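GH18 chiitnase (PDB 6K7Z) probably cleaves internal glycosidic bonds of chitin as an endochitinase of glycoside hydrolase family 18, using a TIM-barrel domain. Local coordinates at residues T6-G11 and Q261-H266; S204-T209 and Q249-L254. All blocks are in the same frame, centred on the assembly; numbering follows the deposited sequence.

Contact 1: residues T6-G11 and Q261-H266; sequences TYYNSG and QFSSDH
Closure of the TIM barrel brings Y7 and Y8, at the C-terminal end of first strand 3-8, against Q261 and F262, just beyond last strand 256-260. Y7 O accepts from F262 N at 2.8 Å, nearly along the C=O axis and almost straight (175°). A cis peptide follows W260, and the next side chain, Q261, turns back over segment 6-11. Its CG sits between backbone N and carbonyl carbon (chi1 59°), and the chain beyond is extended, carrying the amide to N9 and S10. OE1 takes S10 N at 2.7 Å and the more bent N9 N at 3.1 Å. One water links Q261 NE2 to N9 OD1; another joins Q261 OE1, S10 O and S263 N. An alanine at Q261 would probably leave the N-H groups of N9 and S10 without this shared acceptor, freeing the turn to shift. S263 OG gives its hydrogen to S10 O at 2.8 Å, from above the carbonyl plane. F262 CD2 meets the edge of the Y8 ring, 3.5 Å from CD1, with the ring planes at 50°. Beyond, Y7 OH bonds D113 on strand 111-115, N9 ND2 reaches A29 O on strand 25-33, and the 261-266 loop runs on to helix 269-277.

Contact 2: residues S204-T209 and Q249-L254; sequences SYLNYT and QQQSSL
L206 on helix 198-209 faces the C-terminal end of helix 237-251, the CA atoms of L206 and S252 lying 7.8 Å apart. S252 is the first residue to abandon helical torsions, and Y205 CA and L254 CA are 9.1 Å apart. The two branches of L206 share the work: CD1 touches the amide of Q251 at NE2 (3.6 Å), the side chains crossing at about a right angle, while CD2 rests 3.8 Å from S252 CB. Both helices belong to the outer layer of the TIM barrel, in successive beta-alpha units, and the contact lies at the end where strands 219-224 and 256-260 begin. Y205 has CG anti to the backbone N (chi1 180°), and its ring lies beside S253 and L254; L254 CD1 lies 3.6 Å from Y205 OH, and S253 O approaches the ring edge, 3.9 Å from CE2. The hydroxyl itself bonds V219 O and G255 N, linking the first residue of strand 219-224 to the residue just before strand 256-260. L254 also packs back on I245 and I248 of helix 237-251, which the chain has just left. Within the turn S252 OG bonds S253 O in the carbonyl plane, and on the other segment T209 OG1 bonds back to L206 O at 2.6 Å.

Strand 256-260 joins the two contacts: segment 249-254 leads into it and segment 261-266 leaves it, so contact 2 lies at the N-terminal ends of the barrel strands and contact 1 at the C-terminal ends, the side on which TIM barrels carry their active sites. Their centres are 26 Å apart, with about 14 Å between nearest atoms. Both mix buried and exposed residues, but contact 1 is nearer the middle of the chain and buries more surface, 388 against 238 Å². Its chemistry is mainly polar, with direct bonds and waters beside one contact of aromatic rings; contact 2 relies on van der Waals packing of a helix against the next helix's end and the loop that follows.

Contact 1: residues T6-G11 and Q261-H266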
loop_
_atom_site.group_PDB
_atom_site.type_symbol
_atom_site.label_atom_id
_atom_site.label_comp_id
_atom_site.label_asym_id
_atom_site.label_seq_id
_atom_site.Cartn_x
_atom_site.Cartn_y
_atom_site.Cartn_z
ATOM N N THR A 6 -4.511 -4.047 -5.817
ATOM C CA THR A 6 -5.735 -3.743 -5.093
ATOM C C THR A 6 -5.570 -4.153 -3.644
ATOM O O THR A 6 -4.768 -5.028 -3.319
ATOM C CB THR A 6 -6.970 -4.434 -5.713
ATOM O OG1 THR A 6 -8.159 -4.006 -5.031
ATOM C CG2 THR A 6 -6.848 -5.961 -5.657
ATOM N N TYR A 7 -6.335 -3.500 -2.771
ATOM C CA TYR A 7 -6.465 -3.902 -1.376
ATOM C C TYR A 7 -7.729 -4.724 -1.168
ATOM O O TYR A 7 -8.794 -4.395 -1.696
ATOM C CB TYR A 7 -6.509 -2.696 -0.442
ATOM C CG TYR A 7 -5.174 -2.030 -0.250
ATOM C CD1 TYR A 7 -4.693 -1.128 -1.200
ATOM C CD2 TYR A 7 -4.397 -2.303 0.860
ATOM C CE1 TYR A 7 -3.469 -0.527 -1.056
ATOM C CE2 TYR A 7 -3.156 -1.693 1.023
ATOM C CZ TYR A 7 -2.709 -0.809 0.059
ATOM O OH TYR A 7 -1.497 -0.197 0.191
ATOM N N TYR A 8 -7.612 -5.790 -0.382
ATOM C CA TYR A 8 -8.759 -6.612 -0.027
ATOM C C TYR A 8 -9.007 -6.444 1.467
ATOM O O TYR A 8 -8.245 -6.958 2.288
ATOM C CB TYR A 8 -8.519 -8.068 -0.401
ATOM C CG TYR A 8 -9.738 -8.947 -0.226
ATOM C CD1 TYR A 8 -10.695 -9.014 -1.221
ATOM C CD2 TYR A 8 -9.927 -9.708 0.919
ATOM C CE1 TYR A 8 -11.809 -9.815 -1.100
ATOM C CE2 TYR A 8 -11.065 -10.519 1.052
ATOM C CZ TYR A 8 -12.001 -10.554 0.033
ATOM O OH TYR A 8 -13.142 -11.350 0.113
ATOM N N ASN A 9 -10.073 -5.721 1.811
ATOM C CA ASN A 9 -10.498 -5.557 3.200
ATOM C C ASN A 9 -11.923 -6.058 3.347
ATOM O O ASN A 9 -12.140 -7.077 4.007
ATOM C CB ASN A 9 -10.351 -4.094 3.631
ATOM C CG ASN A 9 -10.650 -3.873 5.115
ATOM O OD1 ASN A 9 -11.585 -3.159 5.460
ATOM N ND2 ASN A 9 -9.843 -4.467 5.993
ATOM N N SER A 10 -12.909 -5.393 2.734
ATOM C CA SER A 10 -14.271 -5.907 2.705
ATOM C C SER A 10 -14.336 -7.221 1.935
ATOM O O SER A 10 -13.657 -7.402 0.919
ATOM C CB SER A 10 -15.212 -4.892 2.054
ATOM O OG SER A 10 -16.391 -5.542 1.601
ATOM N N GLY A 11 -15.185 -8.134 2.408
ATOM C CA GLY A 11 -15.330 -9.416 1.745
ATOM C C GLY A 11 -16.532 -9.560 0.835
ATOM O O GLY A 11 -16.919 -10.691 0.523
ATOM N N GLN A 261 -11.266 -0.274 -3.048
ATOM C CA GLN A 261 -10.727 -1.580 -2.701
ATOM C C GLN A 261 -11.425 -2.629 -3.566
ATOM O O GLN A 261 -12.436 -2.333 -4.219
ATOM C CB GLN A 261 -10.936 -1.888 -1.211
ATOM C CG GLN A 261 -12.408 -1.890 -0.768
ATOM C CD GLN A 261 -12.589 -2.436 0.642
ATOM O OE1 GLN A 261 -12.134 -3.539 0.955
ATOM N NE2 GLN A 261 -13.241 -1.656 1.503
ATOM N N PHE A 262 -10.901 -3.859 -3.526
ATOM C CA PHE A 262 -11.323 -4.917 -4.442
ATOM C C PHE A 262 -12.838 -5.119 -4.456
ATOM O O PHE A 262 -13.460 -5.187 -5.525
ATOM C CB PHE A 262 -10.609 -6.218 -4.062
ATOM C CG PHE A 262 -11.006 -7.381 -4.907
ATOM C CD1 PHE A 262 -10.513 -7.512 -6.202
ATOM C CD2 PHE A 262 -11.889 -8.332 -4.419
ATOM C CE1 PHE A 262 -10.898 -8.579 -6.994
ATOM C CE2 PHE A 262 -12.270 -9.412 -5.198
ATOM C CZ PHE A 262 -11.770 -9.544 -6.480
ATOM N N SER A 263 -13.450 -5.243 -3.281
ATOM C CA SER A 263 -14.854 -5.658 -3.249
ATOM C C SER A 263 -15.817 -4.553 -3.658
ATOM O O SER A 263 -17.035 -4.776 -3.653
ATOM C CB SER A 263 -15.216 -6.169 -1.857
ATOM O OG SER A 263 -14.763 -7.502 -1.700
ATOM N N SER A 264 -15.314 -3.383 -4.021
ATOM C CA SER A 264 -16.164 -2.322 -4.541
ATOM C C SER A 264 -16.314 -2.367 -6.057
ATOM O O SER A 264 -17.110 -1.594 -6.606
ATOM C CB SER A 264 -15.602 -0.958 -4.147
ATOM O OG SER A 264 -15.619 -0.800 -2.752
ATOM N N ASP A 265 -15.572 -3.234 -6.738
ATOM C CA ASP A 265 -15.497 -3.247 -8.200
ATOM C C ASP A 265 -16.375 -4.368 -8.745
ATOM O O ASP A 265 -15.969 -5.530 -8.784
ATOM C CB ASP A 265 -14.064 -3.419 -8.671
ATOM C CG ASP A 265 -13.965 -3.516 -10.171
ATOM O OD1 ASP A 265 -14.942 -3.115 -10.860
ATOM O OD2 ASP A 265 -12.916 -3.976 -10.663
ATOM N N HIS A 266 -17.539 -4.011 -9.204
ATOM C CA HIS A 266 -18.532 -4.929 -9.767
ATOM C C HIS A 266 -18.091 -5.668 -11.020
ATOM O O HIS A 266 -17.805 -5.081 -11.999
ATOM C CB HIS A 266 -19.791 -4.128 -10.089
ATOM C CG HIS A 266 -20.988 -4.955 -10.395
ATOM N ND1 HIS A 266 -21.661 -4.867 -11.580
ATOM C CD2 HIS A 266 -21.638 -5.882 -9.665
ATOM C CE1 HIS A 266 -22.652 -5.724 -11.584
ATOM N NE2 HIS A 266 -22.667 -6.344 -10.427
HETATM O O HOH W 1 -13.766 -2.053 4.165
HETATM O O HOH W 2 -12.247 -5.572 -0.789
#

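Contact 2: residues S204-T209 and Q249-L254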
loop_
_atom_site.group_PDB
_atom_site.type_symbol
_atom_site.label_atom_id
_atom_site.label_comp_id
_atom_site.label_asym_id
_atom_site.label_seq_id
_atom_site.Cartn_x
_atom_site.Cartn_y
_atom_site.Cartn_z
ATOM N N SER A 204 2.382 15.973 -9.388
ATOM C CA SER A 204 2.960 15.366 -8.195
ATOM C C SER A 204 3.522 13.984 -8.490
ATOM O O SER A 204 4.635 13.662 -8.057
ATOM C CB SER A 204 1.923 15.306 -7.073
ATOM O OG SER A 204 1.627 16.605 -6.581
ATOM N N TYR A 205 2.770 13.147 -9.221
ATOM C CA TYR A 205 3.290 11.836 -9.607
ATOM C C TYR A 205 4.660 11.958 -10.276
ATOM O O TYR A 205 5.605 11.239 -9.928
ATOM C CB TYR A 205 2.310 11.108 -10.537
ATOM C CG TYR A 205 2.849 9.760 -10.937
ATOM C CD1 TYR A 205 2.664 8.651 -10.119
ATOM C CD2 TYR A 205 3.600 9.604 -12.096
ATOM C CE1 TYR A 205 3.179 7.414 -10.463
ATOM C CE2 TYR A 205 4.132 8.374 -12.440
ATOM C CZ TYR A 205 3.922 7.283 -11.616
ATOM O OH TYR A 205 4.450 6.067 -11.944
ATOM N N LEU A 206 4.788 12.864 -11.245
ATOM C CA LEU A 206 6.064 13.004 -11.938
ATOM C C LEU A 206 7.171 13.421 -10.971
ATOM O O LEU A 206 8.283 12.879 -11.015
ATOM C CB LEU A 206 5.924 14.011 -13.076
ATOM C CG LEU A 206 4.965 13.599 -14.192
ATOM C CD1 LEU A 206 4.725 14.772 -15.164
ATOM C CD2 LEU A 206 5.506 12.383 -14.924
ATOM N N ASN A 207 6.875 14.373 -10.083
ATOM C CA ASN A 207 7.849 14.784 -9.072
ATOM C C ASN A 207 8.289 13.602 -8.223
ATOM O O ASN A 207 9.483 13.452 -7.912
ATOM C CB ASN A 207 7.249 15.872 -8.177
ATOM C CG ASN A 207 7.091 17.191 -8.886
ATOM O OD1 ASN A 207 7.680 17.408 -9.941
ATOM N ND2 ASN A 207 6.306 18.091 -8.302
ATOM N N TYR A 208 7.336 12.753 -7.827
ATOM C CA TYR A 208 7.674 11.639 -6.950
ATOM C C TYR A 208 8.578 10.640 -7.654
ATOM O O TYR A 208 9.440 10.021 -7.014
ATOM C CB TYR A 208 6.407 10.937 -6.452
ATOM C CG TYR A 208 5.415 11.822 -5.737
ATOM C CD1 TYR A 208 5.790 13.048 -5.191
ATOM C CD2 TYR A 208 4.093 11.428 -5.603
ATOM C CE1 TYR A 208 4.863 13.861 -4.547
ATOM C CE2 TYR A 208 3.171 12.224 -4.949
ATOM C CZ TYR A 208 3.554 13.433 -4.427
ATOM O OH TYR A 208 2.614 14.219 -3.795
ATOM N N THR A 209 8.399 10.457 -8.970
ATOM C CA THR A 209 9.265 9.520 -9.679
ATOM C C THR A 209 10.704 10.006 -9.747
ATOM O O THR A 209 11.598 9.205 -10.041
ATOM C CB THR A 209 8.788 9.268 -11.107
ATOM O OG1 THR A 209 8.903 10.479 -11.866
ATOM C CG2 THR A 209 7.346 8.779 -11.113
ATOM N N GLN A 249 1.624 8.850 -19.209
ATOM C CA GLN A 249 2.229 8.042 -20.244
ATOM C C GLN A 249 2.858 8.887 -21.372
ATOM O O GLN A 249 3.778 8.444 -21.983
ATOM C CB GLN A 249 1.264 7.055 -20.851
ATOM C CG GLN A 249 0.821 5.941 -19.933
ATOM C CD GLN A 249 -0.332 5.121 -20.522
ATOM O OE1 GLN A 249 -1.110 5.612 -21.249
ATOM N NE2 GLN A 249 -0.399 3.881 -20.172
ATOM N N GLN A 250 2.316 10.080 -21.601
ATOM C CA GLN A 250 2.815 10.993 -22.626
ATOM C C GLN A 250 4.158 11.549 -22.235
ATOM O O GLN A 250 5.009 11.697 -23.053
ATOM C CB GLN A 250 1.820 12.123 -23.034
ATOM C CG GLN A 250 1.139 12.892 -21.908
ATOM C CD GLN A 250 0.215 14.021 -22.374
ATOM O OE1 GLN A 250 -0.530 13.836 -23.309
ATOM N NE2 GLN A 250 0.275 15.169 -21.740
ATOM N N GLN A 251 4.341 11.824 -20.959
ATOM C CA GLN A 251 5.587 12.379 -20.465
ATOM C C GLN A 251 6.624 11.481 -19.886
ATOM O O GLN A 251 7.721 11.871 -19.820
ATOM C CB GLN A 251 5.316 13.376 -19.390
ATOM C CG GLN A 251 4.556 14.553 -19.811
ATOM C CD GLN A 251 4.811 15.693 -18.881
ATOM O OE1 GLN A 251 5.965 16.075 -18.634
ATOM N NE2 GLN A 251 3.735 16.216 -18.319
ATOM N N SER A 252 6.241 10.297 -19.443
ATOM C CA SER A 252 7.093 9.394 -18.790
ATOM C C SER A 252 6.483 8.012 -18.900
ATOM O O SER A 252 5.715 7.756 -19.784
ATOM C CB SER A 252 7.100 9.868 -17.317
ATOM O OG SER A 252 7.736 9.027 -16.445
ATOM N N SER A 253 6.872 7.123 -18.024
ATOM C CA SER A 253 6.153 5.872 -17.904
ATOM C C SER A 253 5.374 5.901 -16.601
ATOM O O SER A 253 5.526 6.814 -15.777
ATOM C CB SER A 253 7.094 4.660 -17.984
ATOM O OG SER A 253 8.167 4.757 -17.073
ATOM N N LEU A 254 4.496 4.913 -16.453
ATOM C CA LEU A 254 3.581 4.822 -15.324
ATOM C C LEU A 254 3.838 3.496 -14.618
ATOM O O LEU A 254 3.649 2.426 -15.210
ATOM C CB LEU A 254 2.125 4.934 -15.788
ATOM C CG LEU A 254 1.029 4.737 -14.740
ATOM C CD1 LEU A 254 1.267 5.626 -13.510
ATOM C CD2 LEU A 254 -0.353 4.997 -15.337
#